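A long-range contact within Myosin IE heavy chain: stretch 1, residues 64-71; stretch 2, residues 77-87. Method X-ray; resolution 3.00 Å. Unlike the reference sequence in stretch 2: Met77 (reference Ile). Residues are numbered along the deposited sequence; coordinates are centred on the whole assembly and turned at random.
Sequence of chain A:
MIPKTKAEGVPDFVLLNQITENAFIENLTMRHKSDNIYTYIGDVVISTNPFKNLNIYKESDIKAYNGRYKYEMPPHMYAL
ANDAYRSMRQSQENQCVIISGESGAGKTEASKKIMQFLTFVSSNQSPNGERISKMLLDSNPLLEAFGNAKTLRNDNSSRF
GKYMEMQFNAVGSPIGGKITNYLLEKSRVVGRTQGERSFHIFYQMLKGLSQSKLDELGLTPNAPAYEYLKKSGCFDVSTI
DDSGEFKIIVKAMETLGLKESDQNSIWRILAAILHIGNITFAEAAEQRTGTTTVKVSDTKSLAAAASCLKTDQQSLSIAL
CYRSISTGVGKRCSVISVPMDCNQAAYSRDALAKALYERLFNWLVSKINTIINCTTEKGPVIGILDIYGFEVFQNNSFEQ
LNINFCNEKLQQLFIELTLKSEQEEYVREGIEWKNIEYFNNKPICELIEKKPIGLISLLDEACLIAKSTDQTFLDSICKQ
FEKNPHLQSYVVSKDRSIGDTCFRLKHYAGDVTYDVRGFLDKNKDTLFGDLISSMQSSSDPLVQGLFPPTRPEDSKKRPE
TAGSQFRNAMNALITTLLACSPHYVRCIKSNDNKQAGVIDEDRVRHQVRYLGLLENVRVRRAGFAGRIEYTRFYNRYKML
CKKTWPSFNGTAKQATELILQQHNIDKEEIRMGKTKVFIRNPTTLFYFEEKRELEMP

Stretch 1 (64-71) AYNGRYKY
Stretch 2 (77-87) MYALANDAYRS

Stretch 2 is helical, with i to i+4 backbone hydrogen bonds such as Asn82 N to Tyr78 O (2.7 Å), and the helix continues beyond Ser87. Stretch 1 starts with the last two residues of a helix, Ala64 and Tyr65, leaves helical angles at Asn66 (phi/psi -63/128), passes through Gly67 at 82/-39 and runs on extended through Arg68 (-61/156) and Tyr69 (-90/155). The two stretches come closest at Tyr65 and Ala79 and at Asn66 and Asn82, each pair with CA atoms 6.0 Å apart; together the stretches bury 468 Å².

Tyr65 contributes the most surface. Its CA-to-CB bond points toward the helix, and with chi1 m (-68°) and chi2 85° its CB lies 3.8 Å from Tyr78 CB, while its CD2 is 4.4 Å from Ala79 CB. Tyr78, also m, presents its ring edge to Tyr65 CD1. An aromatic ring suits this buried site because it fills space beside the helix, and its OH is hydrogen-bonded elsewhere in the structure. The small methyl of Ala79 lets the other stretch lie close.

Lys70 also packs on Ala79. Chi1 t, chi2 101° and chi3 p bring its CD 3.9 Å from Ala79 CB, so its aliphatic part packs while NZ lies 4.2 Å from Asp83 OD1, attractive in charge but beyond a salt bridge.

Asn82, t at chi1, points into the turn where the first helix ends. Its short polar side chain suits a place surrounded by backbone polar groups, although its amide orientation is uncertain. Gly67 suits the turn because a CB at its backbone angles would jam against the preceding carbonyl.

One turn later Arg86 (chi1 t, chi2 -149°, chi3 m, chi4 141°) reaches back: its long side chain lets NH2 donate a hydrogen bond to Gly67 O (3.2 Å, 151°) at the guanidinium edge, while Tyr69 CE1 lies over one face.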

ATOM      1  N   ALA A  64      -7.657 -25.818  -9.919  1.00 46.21           N
ATOM      2  CA  ALA A  64      -8.657 -26.371  -9.014  1.00 45.30           C
ATOM      3  C   ALA A  64      -9.748 -25.393  -8.610  1.00 45.23           C
ATOM      4  O   ALA A  64     -10.919 -25.760  -8.553  1.00 44.71           O
ATOM      5  CB  ALA A  64      -7.980 -26.916  -7.782  1.00 45.81           C
ATOM      6  N   TYR A  65      -9.371 -24.148  -8.328  1.00 45.04           N
ATOM      7  CA  TYR A  65     -10.350 -23.150  -7.918  1.00 43.83           C
ATOM      8  C   TYR A  65     -10.980 -22.416  -9.076  1.00 44.81           C
ATOM      9  O   TYR A  65     -11.995 -21.732  -8.911  1.00 43.90           O
ATOM     10  CB  TYR A  65      -9.720 -22.133  -6.987  1.00 42.13           C
ATOM     11  CG  TYR A  65      -9.341 -22.700  -5.652  1.00 40.16           C
ATOM     12  CD1 TYR A  65      -8.125 -23.344  -5.472  1.00 40.29           C
ATOM     13  CD2 TYR A  65     -10.209 -22.611  -4.574  1.00 39.19           C
ATOM     14  CE1 TYR A  65      -7.778 -23.886  -4.252  1.00 40.66           C
ATOM     15  CE2 TYR A  65      -9.879 -23.150  -3.350  1.00 40.60           C
ATOM     16  CZ  TYR A  65      -8.662 -23.790  -3.192  1.00 41.50           C
ATOM     17  OH  TYR A  65      -8.346 -24.355  -1.975  1.00 43.41           O
ATOM     18  N   ASN A  66     -10.374 -22.552 -10.249  1.00 45.80           N
ATOM     19  CA  ASN A  66     -10.891 -21.885 -11.429  1.00 47.06           C
ATOM     20  C   ASN A  66     -12.284 -22.393 -11.764  1.00 48.14           C
ATOM     21  O   ASN A  66     -12.503 -23.594 -11.868  1.00 49.38           O
ATOM     22  CB  ASN A  66      -9.966 -22.116 -12.617  1.00 46.74           C
ATOM     23  CG  ASN A  66     -10.337 -21.269 -13.810  1.00 47.21           C
ATOM     24  OD1 ASN A  66      -9.732 -21.384 -14.876  1.00 46.73           O
ATOM     25  ND2 ASN A  66     -11.335 -20.402 -13.638  1.00 46.96           N
ATOM     26  N   GLY A  67     -13.221 -21.468 -11.921  1.00 49.21           N
ATOM     27  CA  GLY A  67     -14.583 -21.831 -12.260  1.00 52.19           C
ATOM     28  C   GLY A  67     -15.446 -22.274 -11.093  1.00 54.05           C
ATOM     29  O   GLY A  67     -16.634 -21.934 -11.023  1.00 53.80           O
ATOM     30  N   ARG A  68     -14.843 -23.023 -10.175  1.00 55.32           N
ATOM     31  CA  ARG A  68     -15.548 -23.540  -9.012  1.00 57.18           C
ATOM     32  C   ARG A  68     -16.142 -22.493  -8.068  1.00 57.47           C
ATOM     33  O   ARG A  68     -15.689 -21.348  -8.017  1.00 57.76           O
ATOM     34  CB  ARG A  68     -14.618 -24.472  -8.234  1.00 58.83           C
ATOM     35  CG  ARG A  68     -14.194 -25.678  -9.043  1.00 60.26           C
ATOM     36  CD  ARG A  68     -13.561 -26.736  -8.184  1.00 63.11           C
ATOM     37  NE  ARG A  68     -13.636 -28.039  -8.832  1.00 64.34           N
ATOM     38  CZ  ARG A  68     -14.777 -28.665  -9.099  1.00 65.26           C
ATOM     39  NH1 ARG A  68     -15.941 -28.110  -8.773  1.00 64.42           N
ATOM     40  NH2 ARG A  68     -14.760 -29.848  -9.693  1.00 66.70           N
ATOM     41  N   TYR A  69     -17.166 -22.903  -7.328  1.00 57.73           N
ATOM     42  CA  TYR A  69     -17.830 -22.028  -6.376  1.00 58.72           C
ATOM     43  C   TYR A  69     -17.179 -22.103  -5.008  1.00 58.60           C
ATOM     44  O   TYR A  69     -16.570 -23.113  -4.651  1.00 58.72           O
ATOM     45  CB  TYR A  69     -19.299 -22.396  -6.250  1.00 60.76           C
ATOM     46  CG  TYR A  69     -20.117 -22.032  -7.459  1.00 63.77           C
ATOM     47  CD1 TYR A  69     -20.030 -20.755  -8.030  1.00 64.32           C
ATOM     48  CD2 TYR A  69     -20.999 -22.952  -8.027  1.00 65.03           C
ATOM     49  CE1 TYR A  69     -20.804 -20.406  -9.139  1.00 66.16           C
ATOM     50  CE2 TYR A  69     -21.781 -22.614  -9.137  1.00 66.54           C
ATOM     51  CZ  TYR A  69     -21.679 -21.341  -9.690  1.00 66.99           C
ATOM     52  OH  TYR A  69     -22.442 -21.022 -10.794  1.00 68.59           O
ATOM     53  N   LYS A  70     -17.332 -21.031  -4.238  1.00 58.32           N
ATOM     54  CA  LYS A  70     -16.737 -20.930  -2.910  1.00 58.27           C
ATOM     55  C   LYS A  70     -16.967 -22.154  -2.020  1.00 58.27           C
ATOM     56  O   LYS A  70     -16.062 -22.579  -1.301  1.00 58.61           O
ATOM     57  CB  LYS A  70     -17.260 -19.681  -2.195  1.00 57.75           C
ATOM     58  CG  LYS A  70     -16.320 -19.119  -1.125  1.00 56.61           C
ATOM     59  CD  LYS A  70     -15.540 -17.906  -1.644  1.00 56.55           C
ATOM     60  CE  LYS A  70     -16.464 -16.733  -1.957  1.00 55.82           C
ATOM     61  NZ  LYS A  70     -15.708 -15.594  -2.543  1.00 55.63           N
ATOM     62  N   TYR A  71     -18.163 -22.729  -2.066  1.00 57.66           N
ATOM     63  CA  TYR A  71     -18.456 -23.886  -1.214  1.00 57.55           C
ATOM     64  C   TYR A  71     -17.845 -25.196  -1.691  1.00 56.70           C
ATOM     65  O   TYR A  71     -17.628 -26.103  -0.896  1.00 55.48           O
ATOM     66  CB  TYR A  71     -19.981 -24.071  -1.032  1.00 58.02           C
ATOM     67  CG  TYR A  71     -20.713 -24.624  -2.236  1.00 59.59           C
ATOM     68  CD1 TYR A  71     -20.480 -25.927  -2.683  1.00 60.14           C
ATOM     69  CD2 TYR A  71     -21.612 -23.830  -2.956  1.00 61.09           C
ATOM     70  CE1 TYR A  71     -21.115 -26.430  -3.821  1.00 61.40           C
ATOM     71  CE2 TYR A  71     -22.258 -24.323  -4.102  1.00 62.27           C
ATOM     72  CZ  TYR A  71     -22.000 -25.626  -4.528  1.00 62.29           C
ATOM     73  OH  TYR A  71     -22.615 -26.120  -5.661  1.00 62.68           O
ATOM     74  N   MET A  77      -7.298 -17.899  -1.216  1.00 40.97           N
ATOM     75  CA  MET A  77      -7.096 -16.630  -1.875  1.00 40.67           C
ATOM     76  C   MET A  77      -7.639 -16.680  -3.310  1.00 38.99           C
ATOM     77  O   MET A  77      -8.232 -15.722  -3.807  1.00 38.30           O
ATOM     78  CB  MET A  77      -5.603 -16.345  -1.900  1.00 43.94           C
ATOM     79  CG  MET A  77      -5.275 -14.967  -2.347  1.00 51.55           C
ATOM     80  SD  MET A  77      -6.037 -13.819  -1.213  1.00 60.41           S
ATOM     81  CE  MET A  77      -7.669 -13.492  -2.074  1.00 60.14           C
ATOM     82  N   TYR A  78      -7.440 -17.816  -3.968  1.00 36.37           N
ATOM     83  CA  TYR A  78      -7.881 -17.985  -5.339  1.00 33.35           C
ATOM     84  C   TYR A  78      -9.369 -17.858  -5.555  1.00 32.99           C
ATOM     85  O   TYR A  78      -9.810 -17.372  -6.597  1.00 33.35           O
ATOM     86  CB  TYR A  78      -7.418 -19.322  -5.873  1.00 30.00           C
ATOM     87  CG  TYR A  78      -5.926 -19.431  -6.042  1.00 29.02           C
ATOM     88  CD1 TYR A  78      -5.110 -18.309  -6.017  1.00 26.60           C
ATOM     89  CD2 TYR A  78      -5.324 -20.672  -6.241  1.00 30.00           C
ATOM     90  CE1 TYR A  78      -3.734 -18.421  -6.186  1.00 27.50           C
ATOM     91  CE2 TYR A  78      -3.943 -20.796  -6.412  1.00 27.67           C
ATOM     92  CZ  TYR A  78      -3.157 -19.672  -6.383  1.00 26.96           C
ATOM     93  OH  TYR A  78      -1.798 -19.798  -6.539  1.00 24.58           O
ATOM     94  N   ALA A  79     -10.144 -18.300  -4.577  1.00 32.44           N
ATOM     95  CA  ALA A  79     -11.590 -18.232  -4.686  1.00 32.76           C
ATOM     96  C   ALA A  79     -12.026 -16.783  -4.844  1.00 33.12           C
ATOM     97  O   ALA A  79     -13.014 -16.487  -5.508  1.00 32.86           O
ATOM     98  CB  ALA A  79     -12.224 -18.835  -3.450  1.00 33.32           C
ATOM     99  N   LEU A  80     -11.278 -15.880  -4.227  1.00 34.08           N
ATOM    100  CA  LEU A  80     -11.601 -14.471  -4.293  1.00 36.52           C
ATOM    101  C   LEU A  80     -11.287 -13.980  -5.695  1.00 37.67           C
ATOM    102  O   LEU A  80     -12.109 -13.328  -6.337  1.00 38.40           O
ATOM    103  CB  LEU A  80     -10.777 -13.703  -3.258  1.00 38.67           C
ATOM    104  CG  LEU A  80     -11.344 -12.365  -2.768  1.00 40.60           C
ATOM    105  CD1 LEU A  80     -11.035 -11.242  -3.750  1.00 40.31           C
ATOM    106  CD2 LEU A  80     -12.857 -12.530  -2.563  1.00 41.96           C
ATOM    107  N   ALA A  81     -10.094 -14.309  -6.174  1.00 38.23           N
ATOM    108  CA  ALA A  81      -9.683 -13.906  -7.513  1.00 38.95           C
ATOM    109  C   ALA A  81     -10.662 -14.469  -8.526  1.00 39.04           C
ATOM    110  O   ALA A  81     -11.125 -13.749  -9.406  1.00 38.11           O
ATOM    111  CB  ALA A  81      -8.276 -14.411  -7.813  1.00 40.00           C
ATOM    112  N   ASN A  82     -10.972 -15.758  -8.398  1.00 39.67           N
ATOM    113  CA  ASN A  82     -11.901 -16.403  -9.310  1.00 40.36           C
ATOM    114  C   ASN A  82     -13.241 -15.666  -9.333  1.00 41.33           C
ATOM    115  O   ASN A  82     -13.805 -15.445 -10.404  1.00 42.29           O
ATOM    116  CB  ASN A  82     -12.104 -17.870  -8.923  1.00 41.01           C
ATOM    117  CG  ASN A  82     -13.032 -18.611  -9.886  1.00 41.96           C
ATOM    118  OD1 ASN A  82     -14.254 -18.682  -9.687  1.00 42.29           O
ATOM    119  ND2 ASN A  82     -12.449 -19.159 -10.943  1.00 43.83           N
ATOM    120  N   ASP A  83     -13.758 -15.277  -8.173  1.00 41.09           N
ATOM    121  CA  ASP A  83     -15.022 -14.565  -8.156  1.00 42.69           C
ATOM    122  C   ASP A  83     -14.865 -13.230  -8.863  1.00 43.16           C
ATOM    123  O   ASP A  83     -15.690 -12.863  -9.700  1.00 43.43           O
ATOM    124  CB  ASP A  83     -15.494 -14.309  -6.728  1.00 47.64           C
ATOM    125  CG  ASP A  83     -16.829 -13.549  -6.677  1.00 51.64           C
ATOM    126  OD1 ASP A  83     -17.248 -13.128  -5.575  1.00 54.40           O
ATOM    127  OD2 ASP A  83     -17.465 -13.376  -7.740  1.00 52.95           O
ATOM    128  N   ALA A  84     -13.801 -12.501  -8.533  1.00 42.77           N
ATOM    129  CA  ALA A  84     -13.548 -11.193  -9.149  1.00 40.87           C
ATOM    130  C   ALA A  84     -13.538 -11.288 -10.665  1.00 39.59           C
ATOM    131  O   ALA A  84     -14.193 -10.507 -11.350  1.00 40.00           O
ATOM    132  CB  ALA A  84     -12.221 -10.623  -8.656  1.00 39.38           C
ATOM    133  N   TYR A  85     -12.793 -12.259 -11.177  1.00 39.07           N
ATOM    134  CA  TYR A  85     -12.673 -12.479 -12.612  1.00 38.34           C
ATOM    135  C   TYR A  85     -13.996 -12.826 -13.242  1.00 39.92           C
ATOM    136  O   TYR A  85     -14.431 -12.160 -14.161  1.00 40.60           O
ATOM    137  CB  TYR A  85     -11.696 -13.603 -12.883  1.00 36.14           C
ATOM    138  CG  TYR A  85     -11.405 -13.798 -14.339  1.00 34.92           C
ATOM    139  CD1 TYR A  85     -10.993 -12.726 -15.131  1.00 36.75           C
ATOM    140  CD2 TYR A  85     -11.528 -15.048 -14.931  1.00 32.80           C
ATOM    141  CE1 TYR A  85     -10.715 -12.898 -16.477  1.00 35.84           C
ATOM    142  CE2 TYR A  85     -11.255 -15.230 -16.265  1.00 32.85           C
ATOM    143  CZ  TYR A  85     -10.852 -14.152 -17.032  1.00 35.49           C
ATOM    144  OH  TYR A  85     -10.605 -14.304 -18.366  1.00 38.60           O
ATOM    145  N   ARG A  86     -14.627 -13.884 -12.751  1.00 42.85           N
ATOM    146  CA  ARG A  86     -15.919 -14.318 -13.259  1.00 45.93           C
ATOM    147  C   ARG A  86     -16.919 -13.153 -13.278  1.00 46.84           C
ATOM    148  O   ARG A  86     -17.612 -12.938 -14.277  1.00 47.19           O
ATOM    149  CB  ARG A  86     -16.461 -15.454 -12.388  1.00 49.15           C
ATOM    150  CG  ARG A  86     -17.937 -15.800 -12.660  1.00 54.99           C
ATOM    151  CD  ARG A  86     -18.665 -16.310 -11.399  1.00 55.63           C
ATOM    152  NE  ARG A  86     -18.197 -17.635 -11.008  1.00 57.06           N
ATOM    153  CZ  ARG A  86     -18.005 -18.014  -9.752  1.00 57.03           C
ATOM    154  NH1 ARG A  86     -18.246 -17.157  -8.766  1.00 56.08           N
ATOM    155  NH2 ARG A  86     -17.569 -19.242  -9.491  1.00 57.02           N
ATOM    156  N   SER A  87     -16.993 -12.410 -12.175  1.00 47.53           N
ATOM    157  CA  SER A  87     -17.902 -11.273 -12.081  1.00 49.28           C
ATOM    158  C   SER A  87     -17.591 -10.254 -13.161  1.00 49.86           C
ATOM    159  O   SER A  87     -18.502  -9.721 -13.790  1.00 50.85           O
ATOM    160  CB  SER A  87     -17.785 -10.594 -10.716  1.00 50.28           C
ATOM    161  OG  SER A  87     -18.181 -11.464  -9.675  1.00 53.12           O
TER